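PDB 5U31: CRISPR-associated endonuclease C2c1 from Alicyclobacillus acidoterrestris, which is guided by RNA to PAM-bearing target DNA, which it cleaves through its RuvC domain in bacterial defence against mobile genetic elements. Local coordinates for residues Y36-L41 with I226-S231; R45-Y50 with L99-Y104; A71-R76 with E95-A100. The protein carries 3 engineered substitutions. All blocks are in the same frame, centred on the assembly; numbering follows the deposited sequence.

Interaction 1. Residues Y36-L41 with I226-S231. With SO4 (sulfate ion), chain F; nucleotides of chain C.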
# COMPACT_ATOMS: atom_id res chain seq x y z
N TYR A 36 -3.12 31.66 -11.42
CA TYR A 36 -4.01 32.73 -11.84
C TYR A 36 -5.35 32.18 -12.32
O TYR A 36 -6.41 32.65 -11.90
CB TYR A 36 -3.35 33.58 -12.93
CG TYR A 36 -4.32 34.48 -13.66
CD1 TYR A 36 -4.73 34.17 -14.96
CD2 TYR A 36 -4.85 35.61 -13.06
CE1 TYR A 36 -5.63 34.98 -15.63
CE2 TYR A 36 -5.76 36.41 -13.72
CZ TYR A 36 -6.14 36.10 -15.00
OH TYR A 36 -7.03 36.90 -15.66
N TYR A 37 -5.31 31.17 -13.19
CA TYR A 37 -6.55 30.62 -13.73
C TYR A 37 -7.29 29.79 -12.68
O TYR A 37 -8.53 29.81 -12.63
CB TYR A 37 -6.27 29.77 -14.97
CG TYR A 37 -5.78 30.57 -16.15
CD1 TYR A 37 -6.62 31.47 -16.80
CD2 TYR A 37 -4.50 30.41 -16.64
CE1 TYR A 37 -6.18 32.20 -17.90
CE2 TYR A 37 -4.05 31.13 -17.73
CZ TYR A 37 -4.89 32.03 -18.36
OH TYR A 37 -4.43 32.74 -19.44
N THR A 38 -6.56 29.05 -11.86
CA THR A 38 -7.19 28.29 -10.79
C THR A 38 -7.92 29.21 -9.82
O THR A 38 -9.08 28.96 -9.47
CB THR A 38 -6.16 27.43 -10.07
OG1 THR A 38 -5.58 26.51 -11.01
CG2 THR A 38 -6.80 26.65 -8.96
N GLU A 39 -7.27 30.29 -9.40
CA GLU A 39 -7.94 31.25 -8.53
C GLU A 39 -9.18 31.83 -9.20
O GLU A 39 -10.18 32.07 -8.52
CB GLU A 39 -6.95 32.35 -8.13
CG GLU A 39 -7.48 33.37 -7.16
CD GLU A 39 -6.41 34.36 -6.76
OE1 GLU A 39 -5.27 33.92 -6.49
OE2 GLU A 39 -6.70 35.57 -6.73
N TRP A 40 -9.14 32.04 -10.52
CA TRP A 40 -10.33 32.50 -11.23
C TRP A 40 -11.45 31.48 -11.14
O TRP A 40 -12.61 31.83 -10.86
CB TRP A 40 -10.00 32.78 -12.70
CG TRP A 40 -10.01 34.23 -13.03
CD1 TRP A 40 -8.93 35.03 -13.25
CD2 TRP A 40 -11.16 35.07 -13.15
NE1 TRP A 40 -9.34 36.31 -13.51
CE2 TRP A 40 -10.70 36.36 -13.45
CE3 TRP A 40 -12.54 34.85 -13.03
CZ2 TRP A 40 -11.57 37.43 -13.64
CZ3 TRP A 40 -13.39 35.91 -13.22
CH2 TRP A 40 -12.91 37.19 -13.51
N LEU A 41 -11.13 30.21 -11.39
CA LEU A 41 -12.14 29.16 -11.31
C LEU A 41 -12.78 29.11 -9.93
O LEU A 41 -14.00 28.90 -9.82
CB LEU A 41 -11.50 27.81 -11.66
CG LEU A 41 -11.08 27.62 -13.12
CD1 LEU A 41 -10.32 26.32 -13.29
CD2 LEU A 41 -12.31 27.66 -14.02
N ILE A 226 -7.71 23.50 -15.18
CA ILE A 226 -8.93 22.70 -15.31
C ILE A 226 -8.74 21.34 -14.65
O ILE A 226 -9.63 20.86 -13.93
CB ILE A 226 -9.31 22.57 -16.80
CG1 ILE A 226 -9.57 23.95 -17.41
CG2 ILE A 226 -10.52 21.70 -16.96
CD1 ILE A 226 -10.83 24.62 -16.91
N GLU A 227 -7.59 20.71 -14.88
CA GLU A 227 -7.34 19.37 -14.35
C GLU A 227 -7.48 19.34 -12.84
O GLU A 227 -8.27 18.56 -12.28
CB GLU A 227 -5.95 18.90 -14.76
CG GLU A 227 -5.77 18.74 -16.23
CD GLU A 227 -4.32 18.55 -16.58
OE1 GLU A 227 -3.96 18.64 -17.77
OE2 GLU A 227 -3.54 18.31 -15.64
N ARG A 228 -6.70 20.17 -12.14
CA ARG A 228 -6.72 20.14 -10.69
C ARG A 228 -8.08 20.55 -10.15
O ARG A 228 -8.48 20.11 -9.07
CB ARG A 228 -5.62 21.04 -10.13
CG ARG A 228 -5.86 22.51 -10.37
CD ARG A 228 -4.65 23.33 -9.99
NE ARG A 228 -4.30 23.19 -8.58
CZ ARG A 228 -3.14 22.70 -8.14
NH1 ARG A 228 -2.21 22.31 -9.01
NH2 ARG A 228 -2.91 22.61 -6.84
N MSE A 229 -8.81 21.36 -10.90
CA MSE A 229 -10.11 21.84 -10.48
C MSE A 229 -11.18 20.77 -10.65
O MSE A 229 -12.19 20.75 -9.95
CB MSE A 229 -10.48 23.09 -11.27
CG MSE A 229 -11.36 24.03 -10.50
SE MSE A 229 -10.50 24.57 -8.84
CE MSE A 229 -11.92 25.73 -8.18
N MSE A 230 -10.95 19.87 -11.60
CA MSE A 230 -11.87 18.78 -11.82
C MSE A 230 -11.73 17.68 -10.77
O MSE A 230 -12.72 17.26 -10.18
CB MSE A 230 -11.67 18.20 -13.21
CG MSE A 230 -12.25 19.06 -14.30
SE MSE A 230 -11.92 18.33 -16.06
CE MSE A 230 -13.28 19.28 -17.08
N SER A 231 -10.50 17.22 -10.52
CA SER A 231 -10.33 16.15 -9.55
C SER A 231 -10.71 16.60 -8.15
O SER A 231 -11.25 15.82 -7.36
CB SER A 231 -8.89 15.63 -9.56
OG SER A 231 -8.02 16.48 -8.83
S SO4 F . -8.13 40.07 -13.28
O1 SO4 F . -8.23 39.31 -12.03
O2 SO4 F . -9.02 41.23 -13.19
O3 SO4 F . -6.75 40.49 -13.49
O4 SO4 F . -8.55 39.24 -14.41
P DT C 19 -8.43 14.29 -17.52
OP1 DT C 19 -9.08 15.17 -18.51
OP2 DT C 19 -8.86 12.88 -17.45
O5' DT C 19 -6.83 14.25 -17.65
C5' DT C 19 -6.10 15.45 -17.81
C4' DT C 19 -4.64 15.31 -17.40
O4' DT C 19 -4.49 14.50 -16.22
C3' DT C 19 -3.72 14.63 -18.39
O3' DT C 19 -3.44 15.50 -19.48
C2' DT C 19 -2.50 14.41 -17.51
C1' DT C 19 -3.14 14.07 -16.15
N1 DT C 19 -3.09 12.62 -15.84
C2 DT C 19 -1.93 12.07 -15.36
O2 DT C 19 -0.92 12.72 -15.16
N3 DT C 19 -1.99 10.73 -15.12
C4 DT C 19 -3.08 9.90 -15.31
O4 DT C 19 -3.03 8.70 -15.06
C5 DT C 19 -4.26 10.53 -15.82
C7 DT C 19 -5.51 9.73 -16.06
C6 DT C 19 -4.22 11.85 -16.06
P DT C 17 -12.66 8.22 -7.86
OP1 DT C 17 -13.98 8.54 -7.26
OP2 DT C 17 -12.50 7.10 -8.81
O5' DT C 17 -12.10 9.52 -8.61
C5' DT C 17 -11.95 10.74 -7.92
C4' DT C 17 -11.22 11.75 -8.78
O4' DT C 17 -9.80 11.73 -8.47
C3' DT C 17 -11.33 11.50 -10.29
O3' DT C 17 -11.68 12.71 -10.96
C2' DT C 17 -9.93 11.03 -10.68
C1' DT C 17 -9.07 11.78 -9.67
N1 DT C 17 -7.73 11.17 -9.44
C2 DT C 17 -6.69 11.98 -9.06
O2 DT C 17 -6.81 13.18 -8.89
N3 DT C 17 -5.50 11.33 -8.87
C4 DT C 17 -5.25 9.98 -9.04
O4 DT C 17 -4.14 9.49 -8.85
C5 DT C 17 -6.38 9.19 -9.44
C7 DT C 17 -6.23 7.71 -9.65
C6 DT C 17 -7.56 9.81 -9.63
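T38 and L41 carry helix 17-45 onto R228, M229 and I226 of helix 216-257, and the neighbouring turns show how one helix can serve two sides at once. The Y36 ring takes no part in the contact; its OH donates to O4 of a sulfate ion (3.1 Å), probably picked up from the crystallisation liquor. T38 follows on the contact face. With OG1 anti to its own carbonyl carbon (chi1 -61°), the hydroxyl bonds back to V34 O, so its approach to R228 CD (OG1 to CD 3.5 Å) is packing alone. The two side chains cross at about a right angle, and R228 ends elsewhere, with NH2 on T382 O. W40 returns to the sulfate, NE1 donating to the same O4 (3.2 Å), and R193 NH1 adds a further bond to the ion. L41 closes the contact: CD1 reaches M229 CG (3.8 Å) and I226 CD1 (4.0 Å), while L41 and selenomethionine M229 slide past each other in opposite directions. From the same helix, E227 and S231 pack on DNA nucleotides DT19 and DT17 of chain C. The segment axes pass 9.9 Å apart at 38°, and the helices make a buried, largely apolar interface of the REC1 (Helical-1) domain.

Interaction 2. Residues R45-Y50 with L99-Y104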
# COMPACT_ATOMS: atom_id res chain seq x y z
N ARG A 45 -16.84 29.54 -8.90
CA ARG A 45 -17.52 28.50 -8.13
C ARG A 45 -18.40 29.09 -7.04
O ARG A 45 -19.46 28.54 -6.73
CB ARG A 45 -16.47 27.56 -7.55
CG ARG A 45 -16.99 26.45 -6.68
CD ARG A 45 -15.86 25.55 -6.24
NE ARG A 45 -16.31 24.55 -5.28
CZ ARG A 45 -16.23 24.70 -3.96
NH1 ARG A 45 -15.71 25.81 -3.46
NH2 ARG A 45 -16.67 23.75 -3.16
N GLN A 46 -17.98 30.23 -6.47
CA GLN A 46 -18.66 30.94 -5.38
C GLN A 46 -19.29 30.00 -4.36
O GLN A 46 -20.47 30.11 -4.01
CB GLN A 46 -19.68 31.95 -5.93
CG GLN A 46 -20.58 31.45 -7.03
CD GLN A 46 -20.97 32.56 -7.98
OE1 GLN A 46 -21.88 33.33 -7.70
NE2 GLN A 46 -20.27 32.64 -9.10
N GLU A 47 -18.47 29.08 -3.87
CA GLU A 47 -18.78 28.28 -2.69
C GLU A 47 -17.61 28.39 -1.73
O GLU A 47 -16.56 28.95 -2.05
CB GLU A 47 -19.06 26.82 -3.06
CG GLU A 47 -20.35 26.61 -3.83
CD GLU A 47 -20.52 25.19 -4.33
OE1 GLU A 47 -19.92 24.84 -5.36
OE2 GLU A 47 -21.25 24.41 -3.68
N ASN A 48 -17.80 27.84 -0.53
CA ASN A 48 -16.74 27.88 0.48
C ASN A 48 -15.51 27.12 0.03
O ASN A 48 -15.61 26.06 -0.59
CB ASN A 48 -17.24 27.30 1.81
CG ASN A 48 -18.26 28.19 2.49
OD1 ASN A 48 -18.40 29.36 2.16
ND2 ASN A 48 -18.97 27.62 3.45
N LEU A 49 -14.34 27.68 0.34
CA LEU A 49 -13.05 27.03 0.18
C LEU A 49 -12.50 26.70 1.56
O LEU A 49 -12.52 27.55 2.45
CB LEU A 49 -12.06 27.94 -0.57
CG LEU A 49 -12.14 28.12 -2.09
CD1 LEU A 49 -12.40 26.80 -2.78
CD2 LEU A 49 -13.20 29.13 -2.48
N TYR A 50 -12.01 25.47 1.74
CA TYR A 50 -11.43 25.06 3.01
C TYR A 50 -9.94 24.79 2.85
O TYR A 50 -9.50 24.31 1.80
CB TYR A 50 -12.14 23.82 3.56
CG TYR A 50 -13.60 24.06 3.86
CD1 TYR A 50 -14.02 24.48 5.12
CD2 TYR A 50 -14.56 23.87 2.88
CE1 TYR A 50 -15.36 24.70 5.39
CE2 TYR A 50 -15.90 24.09 3.14
CZ TYR A 50 -16.29 24.50 4.39
OH TYR A 50 -17.62 24.72 4.64
N LEU A 99 -24.55 33.82 -14.06
CA LEU A 99 -23.78 33.58 -15.28
C LEU A 99 -22.44 32.94 -14.96
O LEU A 99 -22.04 31.95 -15.58
CB LEU A 99 -23.59 34.88 -16.05
CG LEU A 99 -23.79 34.87 -17.57
CD1 LEU A 99 -22.90 35.92 -18.23
CD2 LEU A 99 -23.54 33.50 -18.17
N ALA A 100 -21.71 33.52 -14.00
CA ALA A 100 -20.40 33.00 -13.66
C ALA A 100 -20.50 31.56 -13.19
O ALA A 100 -19.67 30.72 -13.57
CB ALA A 100 -19.76 33.86 -12.58
N ARG A 101 -21.50 31.25 -12.38
CA ARG A 101 -21.67 29.88 -11.91
C ARG A 101 -22.01 28.94 -13.06
O ARG A 101 -21.51 27.81 -13.11
CB ARG A 101 -22.73 29.82 -10.82
CG ARG A 101 -23.05 28.42 -10.37
CD ARG A 101 -21.95 27.85 -9.50
NE ARG A 101 -22.19 26.43 -9.25
CZ ARG A 101 -21.42 25.67 -8.49
NH1 ARG A 101 -20.36 26.19 -7.88
NH2 ARG A 101 -21.71 24.39 -8.32
N GLN A 102 -22.85 29.39 -14.00
CA GLN A 102 -23.12 28.59 -15.19
C GLN A 102 -21.83 28.28 -15.93
O GLN A 102 -21.57 27.13 -16.29
CB GLN A 102 -24.07 29.32 -16.13
CG GLN A 102 -25.51 29.38 -15.69
CD GLN A 102 -26.37 30.08 -16.71
OE1 GLN A 102 -26.43 29.66 -17.87
NE2 GLN A 102 -27.03 31.15 -16.30
N LEU A 103 -21.02 29.31 -16.17
CA LEU A 103 -19.72 29.12 -16.80
C LEU A 103 -18.88 28.11 -16.03
O LEU A 103 -18.28 27.21 -16.63
CB LEU A 103 -18.98 30.45 -16.90
CG LEU A 103 -17.62 30.41 -17.57
CD1 LEU A 103 -17.75 30.03 -19.02
CD2 LEU A 103 -16.93 31.75 -17.43
N TYR A 104 -18.85 28.22 -14.70
CA TYR A 104 -18.02 27.33 -13.91
C TYR A 104 -18.44 25.88 -14.10
O TYR A 104 -17.60 24.98 -14.20
CB TYR A 104 -18.08 27.71 -12.44
CG TYR A 104 -17.30 26.76 -11.58
CD1 TYR A 104 -15.91 26.78 -11.58
CD2 TYR A 104 -17.94 25.82 -10.77
CE1 TYR A 104 -15.18 25.91 -10.80
CE2 TYR A 104 -17.22 24.94 -9.99
CZ TYR A 104 -15.84 24.99 -10.01
OH TYR A 104 -15.11 24.12 -9.23
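One face of the Y104 ring is covered by R45: CB stands 3.6 Å from the ring centroid, a CH-pi contact over the centre. Y104 OH in turn lies at the edge of the R45 guanidinium, near its plane. On one face of that guanidinium sits E47 CB, offset toward the rim, and at its edge is N48 C, whose oxygen takes a nearly straight bond from R45 NH1 (177°). The R101 guanidinium has R45 O at its edge and E47 OE1 in an oblique position. R45, E47 and R101 make a salt-bridge network within REC1, E47-R101 being the bonded pair and R45-E47 a long link of charges only; it illustrates how a side chain can link residues 45-47 to helix 93-107 through a carboxylate and a backbone carbonyl together. With R45 CG anti to the backbone N (chi1 178°), CG comes to 3.6 Å from Y104 CE2; the chain, extended to NE, lies beside the ring, pointing the same way. Its NE also pairs with E233, which accepts a hydrogen bond from Y104 OH as well. R45 NE and R101 NH1 are like charges 5.1 Å apart, a repulsion that E47, E233 and E105 (on R101 NE) probably offset. Q46 brings NE2 to 3.7 Å from A100 CB, while its bond goes to L44 O. R101 NH1 has two acceptors: R45 O at 2.8 Å, on a lone pair in the carbonyl plane, and E47 OE1 at 2.9 Å, met from above the carboxylate plane.

Interaction 3. Residues A71-R76 with E95-A100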
# COMPACT_ATOMS: atom_id res chain seq x y z
N ALA A 71 -18.35 38.35 -3.42
CA ALA A 71 -17.95 39.75 -3.31
C ALA A 71 -16.68 40.03 -4.12
O ALA A 71 -16.57 41.08 -4.76
CB ALA A 71 -17.75 40.13 -1.85
N GLU A 72 -15.73 39.11 -4.08
CA GLU A 72 -14.51 39.28 -4.86
C GLU A 72 -14.75 39.01 -6.34
O GLU A 72 -14.16 39.67 -7.20
CB GLU A 72 -13.41 38.35 -4.33
CG GLU A 72 -12.09 38.47 -5.04
CD GLU A 72 -11.05 37.53 -4.46
OE1 GLU A 72 -11.30 37.01 -3.35
OE2 GLU A 72 -10.01 37.30 -5.11
N LEU A 73 -15.61 38.04 -6.64
CA LEU A 73 -15.96 37.78 -8.03
C LEU A 73 -16.55 39.02 -8.68
O LEU A 73 -16.11 39.46 -9.74
CB LEU A 73 -16.95 36.61 -8.11
CG LEU A 73 -17.07 35.76 -9.37
CD1 LEU A 73 -18.53 35.59 -9.73
CD2 LEU A 73 -16.28 36.33 -10.55
N LEU A 74 -17.55 39.63 -8.02
CA LEU A 74 -18.20 40.80 -8.58
C LEU A 74 -17.22 41.95 -8.75
O LEU A 74 -17.30 42.70 -9.74
CB LEU A 74 -19.38 41.21 -7.69
CG LEU A 74 -20.56 40.23 -7.74
CD1 LEU A 74 -21.55 40.58 -6.67
CD2 LEU A 74 -21.21 40.28 -9.11
N GLU A 75 -16.29 42.11 -7.80
CA GLU A 75 -15.26 43.14 -7.94
C GLU A 75 -14.47 42.96 -9.23
O GLU A 75 -14.17 43.94 -9.92
CB GLU A 75 -14.33 43.12 -6.74
CG GLU A 75 -14.74 44.00 -5.57
CD GLU A 75 -13.68 44.04 -4.49
OE1 GLU A 75 -13.82 43.33 -3.47
OE2 GLU A 75 -12.68 44.77 -4.67
N ARG A 76 -14.12 41.72 -9.57
CA ARG A 76 -13.41 41.47 -10.82
C ARG A 76 -14.30 41.70 -12.03
O ARG A 76 -13.87 42.28 -13.02
CB ARG A 76 -12.85 40.05 -10.84
CG ARG A 76 -11.72 39.81 -9.88
CD ARG A 76 -10.92 38.60 -10.29
NE ARG A 76 -10.03 38.15 -9.22
CZ ARG A 76 -9.12 37.20 -9.37
NH1 ARG A 76 -8.96 36.60 -10.54
NH2 ARG A 76 -8.35 36.86 -8.34
N GLU A 95 -27.64 38.41 -11.55
CA GLU A 95 -27.48 37.93 -12.92
C GLU A 95 -26.04 37.54 -13.21
O GLU A 95 -25.77 36.46 -13.74
CB GLU A 95 -27.95 39.00 -13.91
CG GLU A 95 -29.44 39.26 -13.86
CD GLU A 95 -29.89 40.29 -14.87
OE1 GLU A 95 -30.82 39.99 -15.65
OE2 GLU A 95 -29.30 41.40 -14.90
N LEU A 96 -25.09 38.40 -12.83
CA LEU A 96 -23.68 38.12 -13.08
C LEU A 96 -23.20 36.91 -12.28
O LEU A 96 -22.41 36.11 -12.79
CB LEU A 96 -22.84 39.34 -12.74
CG LEU A 96 -22.44 40.29 -13.87
CD1 LEU A 96 -23.61 40.57 -14.79
CD2 LEU A 96 -21.92 41.57 -13.26
N LEU A 97 -23.67 36.76 -11.04
CA LEU A 97 -23.28 35.60 -10.25
C LEU A 97 -23.82 34.31 -10.86
O LEU A 97 -23.11 33.30 -10.90
CB LEU A 97 -23.77 35.76 -8.81
CG LEU A 97 -23.08 36.82 -7.96
CD1 LEU A 97 -23.57 36.74 -6.53
CD2 LEU A 97 -21.58 36.65 -8.00
N GLN A 98 -25.06 34.33 -11.34
CA GLN A 98 -25.62 33.14 -11.97
C GLN A 98 -24.89 32.80 -13.27
O GLN A 98 -24.64 31.62 -13.55
CB GLN A 98 -27.11 33.32 -12.22
CG GLN A 98 -27.94 33.31 -10.96
CD GLN A 98 -29.43 33.33 -11.23
OE1 GLN A 98 -29.87 33.08 -12.36
NE2 GLN A 98 -30.22 33.61 -10.20
N LEU A 99 -24.55 33.82 -14.06
CA LEU A 99 -23.78 33.58 -15.28
C LEU A 99 -22.44 32.94 -14.96
O LEU A 99 -22.04 31.95 -15.58
CB LEU A 99 -23.59 34.88 -16.05
CG LEU A 99 -23.79 34.87 -17.57
CD1 LEU A 99 -22.90 35.92 -18.23
CD2 LEU A 99 -23.54 33.50 -18.17
N ALA A 100 -21.71 33.52 -14.00
CA ALA A 100 -20.40 33.00 -13.66
C ALA A 100 -20.50 31.56 -13.19
O ALA A 100 -19.67 30.72 -13.57
CB ALA A 100 -19.76 33.86 -12.58
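L74 and L97 mark the nearest approach of the two backbones, where the short axes of 71-76 and 95-100 pass 10.5 Å apart and run at 98° to each other. This is a nearly perpendicular packing of two consecutive helices, 66-83 and 93-107, in the first helical domain, and it exemplifies a general rule: helices crossing at so steep an angle meet over a small patch, here a handful of leucines and one alanine. No hydrogen bond links the segments; the contact is wholly apolar. L97 supplies the central group. Its CG lies anti to its own carbonyl carbon (chi1 -70°), and the CD2 methyl beyond it touches both leucines of the other helix, 3.7 Å from L73 CD1 and also 3.7 Å from L74 CG. The approaches differ in direction: L73 and L97 slide past each other in opposite senses, whereas L74 and L97 cross at about a right angle. L74 extends further, its CD2 methyl touching L96 CB at 4.1 Å. Q46, in the loop after helix 17-45, packs on L73 and L97, and F186 touches L96, so other parts of REC1 border the patch. L73 also touches W40 of helix 17-45. The polar side chains of 71-76 look elsewhere: E72 pairs with K64, and R76 with E39 and a sulfate ion. At the A100 end of the patch, the CD1 methyl of L73 rests 3.6 Å from the CB of A100, one methyl group against another.

The three contacts join neighbouring elements of REC1, and the 17-45 helix with the chain just after it serves interactions 1 and 2. Interactions 2 and 3 share helix 93-107 and meet at A100; Q46 touches both L97 and L73. Y104 packs on L41 O and on the M229 methyl, joining interaction 2 to interaction 1, whereas E39 and W40 reach R76 to join 1 to 3. All three are mainly buried, but their chemistry differs. Interaction 1, beside the nucleic acid, is largely apolar; interaction 2 is mainly polar and charged, with one CH-pi contact; interaction 3, about 17 Å from nucleic acid (nearest atoms), is purely aliphatic, with partly exposed leucines.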